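PDB 4G7X: putative uncharacterized protein from Vibrio cholerae, which probably serves as the N1 domain of the phage CTXphi minor coat protein pIII, which helps the phage enter its bacterial host by binding a host protein. Local coordinates for residues L24-G29 with P82-S87; P31-V36 with E92-P97; P16-S21 with Y69-T74. All blocks are in the same frame, centred on the assembly; numbering follows the deposited sequence. Where two conformers were deposited one is given.

Overall arrangement
From the N terminus, the first halves of contact 3 (16-21), contact 1 (24-29) and contact 2 (31-36) follow one another. Beyond the hairpin strands 41-48 and 51-59, the partners return in the same order, 69-74 at the end of strand 64-71, then 82-87 and 92-97. Each contact closes a loop of about fifty residues, and all three loops cross, none enclosing another. Contact 3 joins the start of strand 20-27 to the end of strand 64-71, contact 1 lays a loop on the far end of strand 20-27, and contact 2 adds strand 93-95 to strand 35-38. The C84-C94 disulfide couples contacts 1 and 2, while Y69 OH on V33 O couples contacts 2 and 3.

Contact 1 of 3, residues L24-G29 with P82-S87; sequences LLFGFG and PMCDLS
At the end of strand 20-27 the backbone of F26 and G27 runs close beside L86 and S87, the two segments heading 53° apart, and one hydrogen bond links them, from G27 N to D85 O (2.9 Å, N-H...O 159°). With no side chain on G27, S87 O comes to within 3.3 Å of G27 CA. A water bridges the same crossing: it gives a hydrogen bond to L86 O at 2.9 Å and a weak one to F26 O.

The F26 side chain points away from 82-87 overall, but its CB lies 3.8 Å from D85 O and the ring meets C84 at its rim. Chi1 (-55°) sets CG beside the backbone N, and the ring then touches C84 SG through CE1 at 3.9 Å; the sulfur lies in the ring plane, at the edge, in a Cys sulfur-aromatic contact. L86 turns its CB away, but its CD1 still meets L25 O at 3.6 Å. D85 OD2 closes an Asx turn within the loop, accepting S87 N at 2.8 Å from above the carboxylate plane, and G88 N bonds to the same oxygen. The backbone N of D85 is bonded to S90 OG.

The loop packs against the end of strand 20-27. F26 also packs on V33 and V36, and C84 touches V36 and is bridged to C94. L24 and F26 are hydrogen-bonded through their backbones to G67 and C65 of strand 64-71, while backbone bonds of P82 and C84 with I95 place the loop beside strand 93-95.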
ATOM      1  N   LEU A  24      -1.999   4.320  -4.846  1.00  8.11           N
ATOM      2  CA  LEU A  24      -1.982   5.704  -5.301  1.00  8.10           C
ATOM      3  C   LEU A  24      -3.153   6.456  -4.704  1.00  7.97           C
ATOM      4  O   LEU A  24      -4.244   5.894  -4.559  1.00  7.82           O
ATOM      5  CB  LEU A  24      -2.029   5.773  -6.829  1.00  8.27           C
ATOM      6  CG  LEU A  24      -0.842   5.151  -7.574  1.00  8.63           C
ATOM      7  CD1 LEU A  24      -1.070   5.276  -9.068  1.00  8.70           C
ATOM      8  CD2 LEU A  24       0.474   5.798  -7.175  1.00  9.10           C
ATOM      9  N   LEU A  25      -2.918   7.725  -4.370  1.00  7.94           N
ATOM     10  CA  LEU A  25      -3.930   8.594  -3.770  1.00  7.92           C
ATOM     11  C   LEU A  25      -4.466   9.601  -4.770  1.00  7.70           C
ATOM     12  O   LEU A  25      -3.715  10.140  -5.590  1.00  7.88           O
ATOM     13  CB  LEU A  25      -3.350   9.346  -2.573  1.00  8.21           C
ATOM     14  CG  LEU A  25      -2.708   8.493  -1.480  1.00  8.52           C
ATOM     15  CD1 LEU A  25      -2.067   9.395  -0.437  1.00  8.82           C
ATOM     16  CD2 LEU A  25      -3.696   7.527  -0.844  1.00  8.77           C
ATOM     17  N   PHE A  26      -5.764   9.868  -4.689  1.00  7.50           N
ATOM     18  CA  PHE A  26      -6.418  10.828  -5.576  1.00  7.41           C
ATOM     19  C   PHE A  26      -7.368  11.692  -4.773  1.00  7.47           C
ATOM     20  O   PHE A  26      -7.670  11.397  -3.610  1.00  7.41           O
ATOM     21  CB  PHE A  26      -7.179  10.109  -6.696  1.00  7.25           C
ATOM     22  CG  PHE A  26      -6.327   9.167  -7.492  1.00  7.21           C
ATOM     23  CD1 PHE A  26      -5.572   9.632  -8.563  1.00  7.13           C
ATOM     24  CD2 PHE A  26      -6.250   7.821  -7.150  1.00  7.16           C
ATOM     25  CE1 PHE A  26      -4.768   8.769  -9.292  1.00  7.22           C
ATOM     26  CE2 PHE A  26      -5.444   6.952  -7.870  1.00  7.20           C
ATOM     27  CZ  PHE A  26      -4.704   7.425  -8.943  1.00  7.17           C
ATOM     28  N   GLY A  27      -7.846  12.760  -5.401  1.00  7.75           N
ATOM     29  CA  GLY A  27      -8.832  13.617  -4.774  1.00  8.25           C
ATOM     30  C   GLY A  27     -10.150  12.914  -4.519  1.00  8.65           C
ATOM     31  O   GLY A  27     -10.508  11.954  -5.209  1.00  8.49           O
ATOM     32  N   PHE A  28     -10.870  13.392  -3.511  1.00  9.17           N
ATOM     33  CA  PHE A  28     -12.188  12.876  -3.182  1.00  9.90           C
ATOM     34  C   PHE A  28     -13.115  13.024  -4.385  1.00  9.94           C
ATOM     35  O   PHE A  28     -13.016  13.998  -5.142  1.00 10.23           O
ATOM     36  CB  PHE A  28     -12.731  13.656  -1.988  1.00 10.61           C
ATOM     37  CG  PHE A  28     -13.841  12.965  -1.251  1.00 11.40           C
ATOM     38  CD1 PHE A  28     -15.103  13.547  -1.182  1.00 11.93           C
ATOM     39  CD2 PHE A  28     -13.627  11.746  -0.603  1.00 11.75           C
ATOM     40  CE1 PHE A  28     -16.133  12.926  -0.491  1.00 12.35           C
ATOM     41  CE2 PHE A  28     -14.655  11.118   0.087  1.00 12.20           C
ATOM     42  CZ  PHE A  28     -15.911  11.711   0.142  1.00 12.29           C
ATOM     43  N   GLY A  29     -13.985  12.036  -4.585  1.00  9.83           N
ATOM     44  CA  GLY A  29     -14.941  12.081  -5.693  1.00  9.81           C
ATOM     45  C   GLY A  29     -14.330  11.791  -7.056  1.00  9.44           C
ATOM     46  O   GLY A  29     -14.949  12.032  -8.089  1.00  9.66           O
ATOM     47  N   PRO A  82      -3.308  14.733 -18.613  1.00 10.09           N
ATOM     48  CA  PRO A  82      -3.202  15.678 -17.510  1.00  9.95           C
ATOM     49  C   PRO A  82      -2.543  15.046 -16.291  1.00  9.92           C
ATOM     50  O   PRO A  82      -2.435  13.820 -16.201  1.00  9.83           O
ATOM     51  CB  PRO A  82      -4.665  16.000 -17.187  1.00  9.98           C
ATOM     52  CG  PRO A  82      -5.397  14.757 -17.551  1.00 10.13           C
ATOM     53  CD  PRO A  82      -4.672  14.186 -18.744  1.00 10.16           C
ATOM     54  N   MET A  83      -2.100  15.879 -15.362  1.00 10.10           N
ATOM     55  CA  MET A  83      -1.615  15.400 -14.079  1.00 10.12           C
ATOM     56  C   MET A  83      -2.791  14.884 -13.256  1.00  9.84           C
ATOM     57  O   MET A  83      -3.883  15.460 -13.289  1.00  9.90           O
ATOM     58  CB  MET A  83      -0.884  16.516 -13.328  1.00 10.92           C
ATOM     59  CG  MET A  83       0.327  17.081 -14.071  1.00 11.60           C
ATOM     60  SD  MET A  83       1.592  15.858 -14.484  1.00 13.02           S
ATOM     61  CE  MET A  83       2.127  15.359 -12.856  1.00 12.99           C
ATOM     62  N   CYS A  84      -2.581  13.781 -12.543  1.00  9.45           N
ATOM     63  CA  CYS A  84      -3.609  13.279 -11.635  1.00  9.20           C
ATOM     64  C   CYS A  84      -3.937  14.340 -10.595  1.00  9.34           C
ATOM     65  O   CYS A  84      -3.046  15.043 -10.109  1.00  9.81           O
ATOM     66  CB  CYS A  84      -3.150  11.993 -10.939  1.00  8.95           C
ATOM     67  SG  CYS A  84      -2.679  10.651 -12.057  1.00  8.63           S
ATOM     68  N   ASP A  85      -5.218  14.458 -10.262  1.00  9.07           N
ATOM     69  CA  ASP A  85      -5.652  15.392  -9.233  1.00  9.27           C
ATOM     70  C   ASP A  85      -5.678  14.674  -7.898  1.00  9.31           C
ATOM     71  O   ASP A  85      -6.380  13.674  -7.727  1.00  8.87           O
ATOM     72  CB  ASP A  85      -7.029  15.975  -9.568  1.00  9.25           C
ATOM     73  CG  ASP A  85      -7.387  17.184  -8.706  1.00  9.45           C
ATOM     74  OD1 ASP A  85      -8.318  17.925  -9.074  1.00  9.75           O
ATOM     75  OD2 ASP A  85      -6.753  17.398  -7.656  1.00  9.35           O
ATOM     76  N   LEU A  86      -4.900  15.198  -6.959  1.00  9.65           N
ATOM     77  CA  LEU A  86      -4.769  14.616  -5.634  1.00 10.10           C
ATOM     78  C   LEU A  86      -5.689  15.294  -4.609  1.00  9.87           C
ATOM     79  O   LEU A  86      -5.771  14.862  -3.463  1.00  9.85           O
ATOM     80  CB  LEU A  86      -3.294  14.645  -5.199  1.00 10.88           C
ATOM     81  CG  LEU A  86      -2.376  13.494  -5.679  1.00 11.50           C
ATOM     82  CD1 LEU A  86      -2.520  13.123  -7.151  1.00 11.95           C
ATOM     83  CD2 LEU A  86      -0.924  13.810  -5.351  1.00 12.36           C
ATOM     84  N   SER A  87      -6.411  16.329  -5.042  1.00  9.76           N
ATOM     85  CA  SER A  87      -7.302  17.085  -4.160  1.00  9.92           C
ATOM     86  C   SER A  87      -8.775  17.010  -4.593  1.00  9.75           C
ATOM     87  O   SER A  87      -9.657  16.672  -3.788  1.00 10.33           O
ATOM     88  CB  SER A  87      -6.829  18.542  -4.082  1.00 10.15           C
ATOM     89  OG  SER A  87      -7.759  19.352  -3.390  1.00 10.91           O
TER
HETATM   90  O   HOH W   1      -5.127  12.544  -1.887  1.00 14.99           O

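Contact 2 of 3, residues P31-V36 with E92-P97; sequences PIVQSV and ERCIYP
Q34 and E92 begin a short parallel pairing in which S35 lies beside R93 and V36 beside C94. E92 O takes two backbone donors: Q34 N at 2.8 Å, in the carbonyl plane and on a lone pair, and S35 N in a weaker bond. One step on, S35 O accepts C94 N at 3.3 Å, while the CA-H groups of R93 and V36 point to S35 O and C94 O.

The Q34 side chain starts toward strand 93-95 and then leaves it. Its CB rests 3.6 Å from E92 O and lies over one face of the R93 guanidinium. CG, anti to the carbonyl carbon, passes the CB of E92 at the limit of contact. The chain then bends (chi2 -67°), swinging CD away from E92, and the amide tip folds back on its own segment: NE2 donates to I32 O at 2.8 Å and a nearly straight 170°. The acceptor lies in the Q34 amide plane, though NE2 stands above the carbonyl plane of I32. The side chain is flanked by I45 and F52.

On the face carrying V36 and C94, V33 CG1 meets C94 SG at 3.9 Å, and V36 CG1 reaches Y96 CB at 3.6 Å. Y96 OH is hydrogen-bonded to L25 O.

V33, V36 and the sulfur of the C84-C94 disulfide thus form an apolar side that continues to L24 and F26, while S35 OG, on the opposite face with R93, bonds to D44; the Q34 amide is satisfied within its own segment. Hydrogen bonds hold strand 93-95 to strand 35-38, and the disulfide ties it to loop 82-87.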
ATOM      1  N   PRO A  31     -13.323   9.519 -10.205  1.00  8.38           N
ATOM      2  CA  PRO A  31     -13.699   8.231 -10.767  1.00  8.26           C
ATOM      3  C   PRO A  31     -12.602   7.234 -10.421  1.00  8.17           C
ATOM      4  O   PRO A  31     -11.518   7.634  -9.971  1.00  8.21           O
ATOM      5  CB  PRO A  31     -13.710   8.506 -12.268  1.00  8.52           C
ATOM      6  CG  PRO A  31     -12.671   9.563 -12.438  1.00  8.66           C
ATOM      7  CD  PRO A  31     -12.848  10.451 -11.241  1.00  8.69           C
ATOM      8  N   ILE A  32     -12.872   5.949 -10.605  1.00  7.86           N
ATOM      9  CA  ILE A  32     -11.857   4.935 -10.369  1.00  7.94           C
ATOM     10  C   ILE A  32     -10.803   5.067 -11.458  1.00  7.93           C
ATOM     11  O   ILE A  32     -11.002   4.637 -12.595  1.00  8.26           O
ATOM     12  CB  ILE A  32     -12.449   3.514 -10.313  1.00  8.00           C
ATOM     13  CG1 ILE A  32     -13.575   3.451  -9.274  1.00  8.07           C
ATOM     14  CG2 ILE A  32     -11.351   2.506  -9.983  1.00  8.07           C
ATOM     15  CD1 ILE A  32     -14.199   2.081  -9.099  1.00  8.28           C
ATOM     16  N   VAL A  33      -9.687   5.697 -11.106  1.00  7.77           N
ATOM     17  CA  VAL A  33      -8.639   5.997 -12.069  1.00  7.83           C
ATOM     18  C   VAL A  33      -8.103   4.690 -12.659  1.00  7.91           C
ATOM     19  O   VAL A  33      -7.690   3.793 -11.932  1.00  7.80           O
ATOM     20  CB  VAL A  33      -7.537   6.877 -11.431  1.00  7.69           C
ATOM     21  CG1 VAL A  33      -6.410   7.138 -12.414  1.00  7.83           C
ATOM     22  CG2 VAL A  33      -8.129   8.202 -10.960  1.00  7.74           C
ATOM     23  N   GLN A  34      -8.167   4.578 -13.982  1.00  8.15           N
ATOM     24  CA  GLN A  34      -7.940   3.301 -14.667  1.00  8.51           C
ATOM     25  C   GLN A  34      -6.478   3.021 -14.976  1.00  8.54           C
ATOM     26  O   GLN A  34      -5.992   1.907 -14.780  1.00  8.41           O
ATOM     27  CB  GLN A  34      -8.770   3.241 -15.955  1.00  8.83           C
ATOM     28  CG  GLN A  34     -10.275   3.232 -15.705  1.00  9.40           C
ATOM     29  CD  GLN A  34     -10.742   1.959 -15.028  1.00  9.79           C
ATOM     30  OE1 GLN A  34     -10.673   0.879 -15.611  1.00 10.80           O
ATOM     31  NE2 GLN A  34     -11.207   2.074 -13.793  1.00  9.91           N
ATOM     32  N   SER A  35      -5.787   4.040 -15.467  1.00  8.77           N
ATOM     33  CA  SER A  35      -4.387   3.920 -15.834  1.00  9.08           C
ATOM     34  C   SER A  35      -3.646   5.169 -15.404  1.00  8.83           C
ATOM     35  O   SER A  35      -4.146   6.283 -15.563  1.00  8.74           O
ATOM     36  CB  SER A  35      -4.232   3.705 -17.340  1.00  9.58           C
ATOM     37  OG  SER A  35      -4.841   2.495 -17.771  1.00 10.65           O
ATOM     38  N   VAL A  36      -2.457   4.973 -14.840  1.00  8.78           N
ATOM     39  CA  VAL A  36      -1.644   6.066 -14.330  1.00  8.81           C
ATOM     40  C   VAL A  36      -0.206   5.865 -14.776  1.00  8.72           C
ATOM     41  O   VAL A  36       0.347   4.768 -14.631  1.00  8.87           O
ATOM     42  CB  VAL A  36      -1.681   6.141 -12.786  1.00  8.92           C
ATOM     43  CG1 VAL A  36      -0.751   7.233 -12.271  1.00  9.07           C
ATOM     44  CG2 VAL A  36      -3.095   6.382 -12.284  1.00  9.10           C
ATOM     45  N   GLU A  92      -9.456   9.920 -15.352  0.50  9.71           N
ATOM     46  CA  GLU A  92      -9.281   8.476 -15.173  0.50 10.07           C
ATOM     47  C   GLU A  92      -8.053   7.913 -15.892  0.50 10.00           C
ATOM     48  O   GLU A  92      -7.748   6.730 -15.751  0.50  9.86           O
ATOM     49  CB  GLU A  92     -10.544   7.697 -15.549  0.50 10.67           C
ATOM     50  CG  GLU A  92     -10.894   7.746 -17.023  0.50 11.36           C
ATOM     51  CD  GLU A  92     -11.499   9.070 -17.430  0.50 12.11           C
ATOM     52  OE1 GLU A  92     -12.003   9.802 -16.549  0.50 12.72           O
ATOM     53  OE2 GLU A  92     -11.475   9.374 -18.638  0.50 12.61           O
ATOM     54  N   ARG A  93      -7.367   8.757 -16.663  1.00  9.88           N
ATOM     55  CA  ARG A  93      -6.039   8.432 -17.193  1.00 10.10           C
ATOM     56  C   ARG A  93      -5.179   9.656 -16.985  1.00  9.58           C
ATOM     57  O   ARG A  93      -5.503  10.737 -17.473  1.00  9.67           O
ATOM     58  CB  ARG A  93      -6.090   8.056 -18.671  1.00 11.19           C
ATOM     59  CG  ARG A  93      -6.691   6.691 -18.893  1.00 12.70           C
ATOM     60  CD  ARG A  93      -6.613   6.233 -20.334  1.00 14.23           C
ATOM     61  NE  ARG A  93      -7.032   4.838 -20.368  1.00 15.91           N
ATOM     62  CZ  ARG A  93      -8.304   4.449 -20.334  1.00 16.69           C
ATOM     63  NH1 ARG A  93      -9.272   5.354 -20.313  1.00 17.65           N
ATOM     64  NH2 ARG A  93      -8.605   3.157 -20.333  1.00 17.73           N
ATOM     65  N   CYS A  94      -4.100   9.510 -16.227  1.00  8.91           N
ATOM     66  CA  CYS A  94      -3.342  10.684 -15.818  1.00  8.73           C
ATOM     67  C   CYS A  94      -1.897  10.367 -15.468  1.00  8.68           C
ATOM     68  O   CYS A  94      -1.542   9.207 -15.263  1.00  8.48           O
ATOM     69  CB  CYS A  94      -4.052  11.383 -14.646  1.00  8.74           C
ATOM     70  SG  CYS A  94      -4.357  10.346 -13.190  1.00  8.42           S
ATOM     71  N   ILE A  95      -1.070  11.408 -15.416  1.00  8.78           N
ATOM     72  CA  ILE A  95       0.331  11.278 -15.025  1.00  9.08           C
ATOM     73  C   ILE A  95       0.444  11.602 -13.539  1.00  9.51           C
ATOM     74  O   ILE A  95      -0.017  12.656 -13.097  1.00  9.28           O
ATOM     75  CB  ILE A  95       1.229  12.216 -15.869  1.00  9.07           C
ATOM     76  CG1 ILE A  95       1.074  11.893 -17.361  1.00  9.17           C
ATOM     77  CG2 ILE A  95       2.684  12.122 -15.420  1.00  9.06           C
ATOM     78  CD1 ILE A  95       1.760  12.878 -18.287  1.00  9.36           C
ATOM     79  N   TYR A  96       1.032  10.698 -12.759  1.00 10.18           N
ATOM     80  CA  TYR A  96       1.117  10.920 -11.313  1.00 11.49           C
ATOM     81  C   TYR A  96       2.221  11.915 -10.940  1.00 13.26           C
ATOM     82  O   TYR A  96       3.310  11.872 -11.511  1.00 14.09           O
ATOM     83  CB  TYR A  96       1.288   9.607 -10.544  1.00 10.98           C
ATOM     84  CG  TYR A  96       0.651   9.664  -9.171  1.00 10.44           C
ATOM     85  CD1 TYR A  96      -0.731   9.554  -9.022  1.00 10.35           C
ATOM     86  CD2 TYR A  96       1.424   9.855  -8.030  1.00 10.43           C
ATOM     87  CE1 TYR A  96      -1.325   9.623  -7.772  1.00 10.04           C
ATOM     88  CE2 TYR A  96       0.841   9.924  -6.775  1.00 10.07           C
ATOM     89  CZ  TYR A  96      -0.534   9.816  -6.653  1.00 10.00           C
ATOM     90  OH  TYR A  96      -1.108   9.882  -5.405  1.00  9.89           O
ATOM     91  N   PRO A  97       1.928  12.840 -10.001  1.00 15.08           N
ATOM     92  CA  PRO A  97       2.952  13.780  -9.523  1.00 17.16           C
ATOM     93  C   PRO A  97       3.824  13.197  -8.401  1.00 19.87           C
ATOM     94  O   PRO A  97       3.805  13.694  -7.270  1.00 21.63           O
ATOM     95  CB  PRO A  97       2.128  14.975  -9.028  1.00 16.67           C
ATOM     96  CG  PRO A  97       0.802  14.405  -8.657  1.00 16.10           C
ATOM     97  CD  PRO A  97       0.583  13.172  -9.491  1.00 15.21           C
TER

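Contact 3 of 3, residues P16-S21 with Y69-T74; sequences PNTTTS and YKPRFT. Unlike the reference sequence in segment 69-74: T74 (reference Ser).
K70 and T18 cross obliquely, with the lysine reaching over the turn that precedes strand 20-27. In the conformer described, one of two modelled, its CG passes T20 O at 3.5 Å and its CD lies 3.6 Å from S21 OG. A bend at chi3 (73°) places CE beside T18, and NZ then donates to T18 O at 3.0 Å with a C=O...N angle of 158°.

The threonine methyl sits between the two partners. T18 OG1 is anti to the backbone N (chi1 -175°), which leaves CG2 between N and the carbonyl carbon. T18 CG2 faces P71 CD at 3.5 Å and also meets K70 CE at 4.0 Å; the P71 ring and the T18 side chain cross at about a right angle. OG1 is occupied within its own segment, accepting T20 N at 3.0 Å in an ST turn.

At the far end P16 covers the chain leaving strand 64-71. P16 CA makes a CA-H...O contact with P71 O at 3.4 Å, and P16 CG lies near the plane of the F73 ring, at its edge, 4.3 Å from CD1. R72 turns away, to a salt bridge with D44, while S21 OG bonds to E46.

T20 and S21 also extend the sheet antiparallel onto a strand of another protein chain, where T19 and T20 add side-chain hydrogen bonds. In this conformer the ammonium may polarise the T18 carbonyl, and K70 also packs on E46, whose charge would be complementary. Both polar ends of T18 are therefore engaged, its carbonyl by K70 NZ and its OG1 in the ST turn, just before the strand that meets the other protein.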
ATOM      1  N   PRO A  16       4.781  -6.429 -15.704  1.00 17.05           N
ATOM      2  CA  PRO A  16       3.421  -6.895 -15.386  1.00 17.21           C
ATOM      3  C   PRO A  16       3.366  -8.082 -14.422  1.00 17.02           C
ATOM      4  O   PRO A  16       2.357  -8.274 -13.744  1.00 17.36           O
ATOM      5  CB  PRO A  16       2.854  -7.303 -16.756  1.00 17.36           C
ATOM      6  CG  PRO A  16       4.046  -7.495 -17.626  1.00 17.73           C
ATOM      7  CD  PRO A  16       5.030  -6.472 -17.158  1.00 17.44           C
ATOM      8  N   ASN A  17       4.449  -8.854 -14.362  1.00 16.97           N
ATOM      9  CA  ASN A  17       4.527 -10.018 -13.481  1.00 17.03           C
ATOM     10  C   ASN A  17       5.136  -9.736 -12.104  1.00 16.01           C
ATOM     11  O   ASN A  17       5.402 -10.662 -11.335  1.00 16.32           O
ATOM     12  CB  ASN A  17       5.266 -11.169 -14.175  1.00 18.37           C
ATOM     13  CG  ASN A  17       4.531 -11.681 -15.401  1.00 19.43           C
ATOM     14  OD1 ASN A  17       5.117 -11.808 -16.474  1.00 21.17           O
ATOM     15  ND2 ASN A  17       3.243 -11.972 -15.249  1.00 20.35           N
ATOM     16  N   THR A  18       5.345  -8.457 -11.791  1.00 15.00           N
ATOM     17  CA  THR A  18       5.753  -8.052 -10.443  1.00 14.00           C
ATOM     18  C   THR A  18       4.769  -8.574  -9.395  1.00 13.65           C
ATOM     19  O   THR A  18       3.592  -8.765  -9.685  1.00 13.35           O
ATOM     20  CB  THR A  18       5.857  -6.514 -10.311  1.00 13.90           C
ATOM     21  OG1 THR A  18       6.377  -6.174  -9.019  1.00 13.47           O
ATOM     22  CG2 THR A  18       4.491  -5.856 -10.472  1.00 13.74           C
ATOM     23  N   THR A  19       5.254  -8.800  -8.181  1.00 13.53           N
ATOM     24  CA  THR A  19       4.363  -9.141  -7.073  1.00 13.59           C
ATOM     25  C   THR A  19       4.154  -7.933  -6.155  1.00 12.98           C
ATOM     26  O   THR A  19       3.605  -8.061  -5.062  1.00 12.97           O
ATOM     27  CB  THR A  19       4.879 -10.349  -6.269  1.00 14.46           C
ATOM     28  OG1 THR A  19       6.144 -10.021  -5.697  1.00 15.46           O
ATOM     29  CG2 THR A  19       5.027 -11.574  -7.171  1.00 14.96           C
ATOM     30  N   THR A  20       4.591  -6.764  -6.622  1.00 12.28           N
ATOM     31  CA  THR A  20       4.388  -5.502  -5.905  1.00 11.99           C
ATOM     32  C   THR A  20       3.189  -4.730  -6.465  1.00 11.59           C
ATOM     33  O   THR A  20       3.069  -4.535  -7.680  1.00 11.59           O
ATOM     34  CB  THR A  20       5.651  -4.613  -5.951  1.00 12.04           C
ATOM     35  OG1 THR A  20       6.772  -5.336  -5.429  1.00 12.56           O
ATOM     36  CG2 THR A  20       5.461  -3.335  -5.128  1.00 12.15           C
ATOM     37  N   SER A  21       2.306  -4.311  -5.561  1.00 11.22           N
ATOM     38  CA  SER A  21       1.189  -3.436  -5.885  1.00 11.00           C
ATOM     39  C   SER A  21       1.432  -2.063  -5.275  1.00 10.59           C
ATOM     40  O   SER A  21       1.860  -1.967  -4.128  1.00 10.81           O
ATOM     41  CB  SER A  21      -0.093  -4.011  -5.303  1.00 11.11           C
ATOM     42  OG  SER A  21      -0.397  -5.268  -5.880  1.00 12.01           O
ATOM     43  N   TYR A  69      -2.519  -0.542  -7.734  1.00  7.56           N
ATOM     44  CA  TYR A  69      -2.082  -0.514  -9.137  1.00  7.73           C
ATOM     45  C   TYR A  69      -0.886  -1.411  -9.405  1.00  8.14           C
ATOM     46  O   TYR A  69       0.009  -1.534  -8.563  1.00  8.26           O
ATOM     47  CB  TYR A  69      -1.726   0.935  -9.539  1.00  7.42           C
ATOM     48  CG  TYR A  69      -2.938   1.833  -9.568  1.00  7.24           C
ATOM     49  CD1 TYR A  69      -3.611   2.091 -10.759  1.00  7.21           C
ATOM     50  CD2 TYR A  69      -3.441   2.393  -8.392  1.00  7.13           C
ATOM     51  CE1 TYR A  69      -4.753   2.883 -10.780  1.00  7.17           C
ATOM     52  CE2 TYR A  69      -4.579   3.185  -8.403  1.00  7.14           C
ATOM     53  CZ  TYR A  69      -5.233   3.429  -9.595  1.00  7.12           C
ATOM     54  OH  TYR A  69      -6.386   4.196  -9.593  1.00  7.10           O
ATOM     55  N   LYS A  70      -0.876  -2.028 -10.584  0.50  8.32           N
ATOM     56  CA  LYS A  70       0.258  -2.828 -11.043  0.50  8.71           C
ATOM     57  C   LYS A  70       0.596  -2.476 -12.490  0.50  8.75           C
ATOM     58  O   LYS A  70      -0.285  -2.045 -13.237  0.50  8.57           O
ATOM     59  CB  LYS A  70      -0.042  -4.323 -10.902  0.50  9.08           C
ATOM     60  CG  LYS A  70       0.070  -4.831  -9.474  0.50  9.54           C
ATOM     61  CD  LYS A  70      -0.321  -6.296  -9.359  0.50  9.91           C
ATOM     62  CE  LYS A  70       0.739  -7.200  -9.960  0.50  9.97           C
ATOM     63  NZ  LYS A  70       0.593  -8.598  -9.465  0.50 10.22           N
ATOM     64  N   PRO A  71       1.871  -2.650 -12.892  1.00  8.88           N
ATOM     65  CA  PRO A  71       2.274  -2.332 -14.274  1.00  9.18           C
ATOM     66  C   PRO A  71       1.528  -3.140 -15.321  1.00  9.58           C
ATOM     67  O   PRO A  71       1.255  -4.333 -15.112  1.00  9.77           O
ATOM     68  CB  PRO A  71       3.760  -2.713 -14.308  1.00  9.10           C
ATOM     69  CG  PRO A  71       4.208  -2.630 -12.897  1.00  9.04           C
ATOM     70  CD  PRO A  71       3.029  -3.078 -12.078  1.00  9.01           C
ATOM     71  N   ARG A  72       1.193  -2.496 -16.437  0.50  9.86           N
ATOM     72  CA  ARG A  72       0.604  -3.204 -17.566  0.50 10.32           C
ATOM     73  C   ARG A  72       1.730  -3.758 -18.429  0.50 10.51           C
ATOM     74  O   ARG A  72       2.902  -3.445 -18.206  0.50 10.40           O
ATOM     75  CB  ARG A  72      -0.326  -2.295 -18.378  0.50 10.52           C
ATOM     76  CG  ARG A  72       0.381  -1.187 -19.136  0.50 10.55           C
ATOM     77  CD  ARG A  72      -0.491  -0.616 -20.248  0.50 10.69           C
ATOM     78  NE  ARG A  72      -1.684   0.046 -19.728  0.50 10.74           N
ATOM     79  CZ  ARG A  72      -2.482   0.824 -20.450  0.50 10.92           C
ATOM     80  NH1 ARG A  72      -2.218   1.047 -21.730  0.50 11.18           N
ATOM     81  NH2 ARG A  72      -3.543   1.386 -19.892  0.50 11.09           N
ATOM     82  N   PHE A  73       1.368  -4.589 -19.401  1.00 10.94           N
ATOM     83  CA  PHE A  73       2.333  -5.197 -20.311  1.00 11.68           C
ATOM     84  C   PHE A  73       3.059  -4.171 -21.186  1.00 11.65           C
ATOM     85  O   PHE A  73       4.281  -4.195 -21.286  1.00 12.24           O
ATOM     86  CB  PHE A  73       1.620  -6.250 -21.167  1.00 13.14           C
ATOM     87  CG  PHE A  73       2.491  -6.898 -22.205  1.00 14.40           C
ATOM     88  CD1 PHE A  73       3.508  -7.782 -21.840  1.00 15.14           C
ATOM     89  CD2 PHE A  73       2.278  -6.648 -23.556  1.00 15.24           C
ATOM     90  CE1 PHE A  73       4.303  -8.387 -22.806  1.00 15.91           C
ATOM     91  CE2 PHE A  73       3.063  -7.256 -24.525  1.00 16.19           C
ATOM     92  CZ  PHE A  73       4.076  -8.125 -24.150  1.00 16.11           C
ATOM     93  N   THR A  74       2.305  -3.262 -21.796  1.00 11.33           N
ATOM     94  CA  THR A  74       2.882  -2.269 -22.699  1.00 11.24           C
ATOM     95  C   THR A  74       3.501  -1.114 -21.924  1.00 10.68           C
ATOM     96  O   THR A  74       2.831  -0.460 -21.125  1.00 10.56           O
ATOM     97  CB  THR A  74       1.815  -1.721 -23.660  1.00 11.99           C
ATOM     98  OG1 THR A  74       1.268  -2.800 -24.423  1.00 12.85           O
ATOM     99  CG2 THR A  74       2.408  -0.679 -24.604  1.00 12.11           C
TER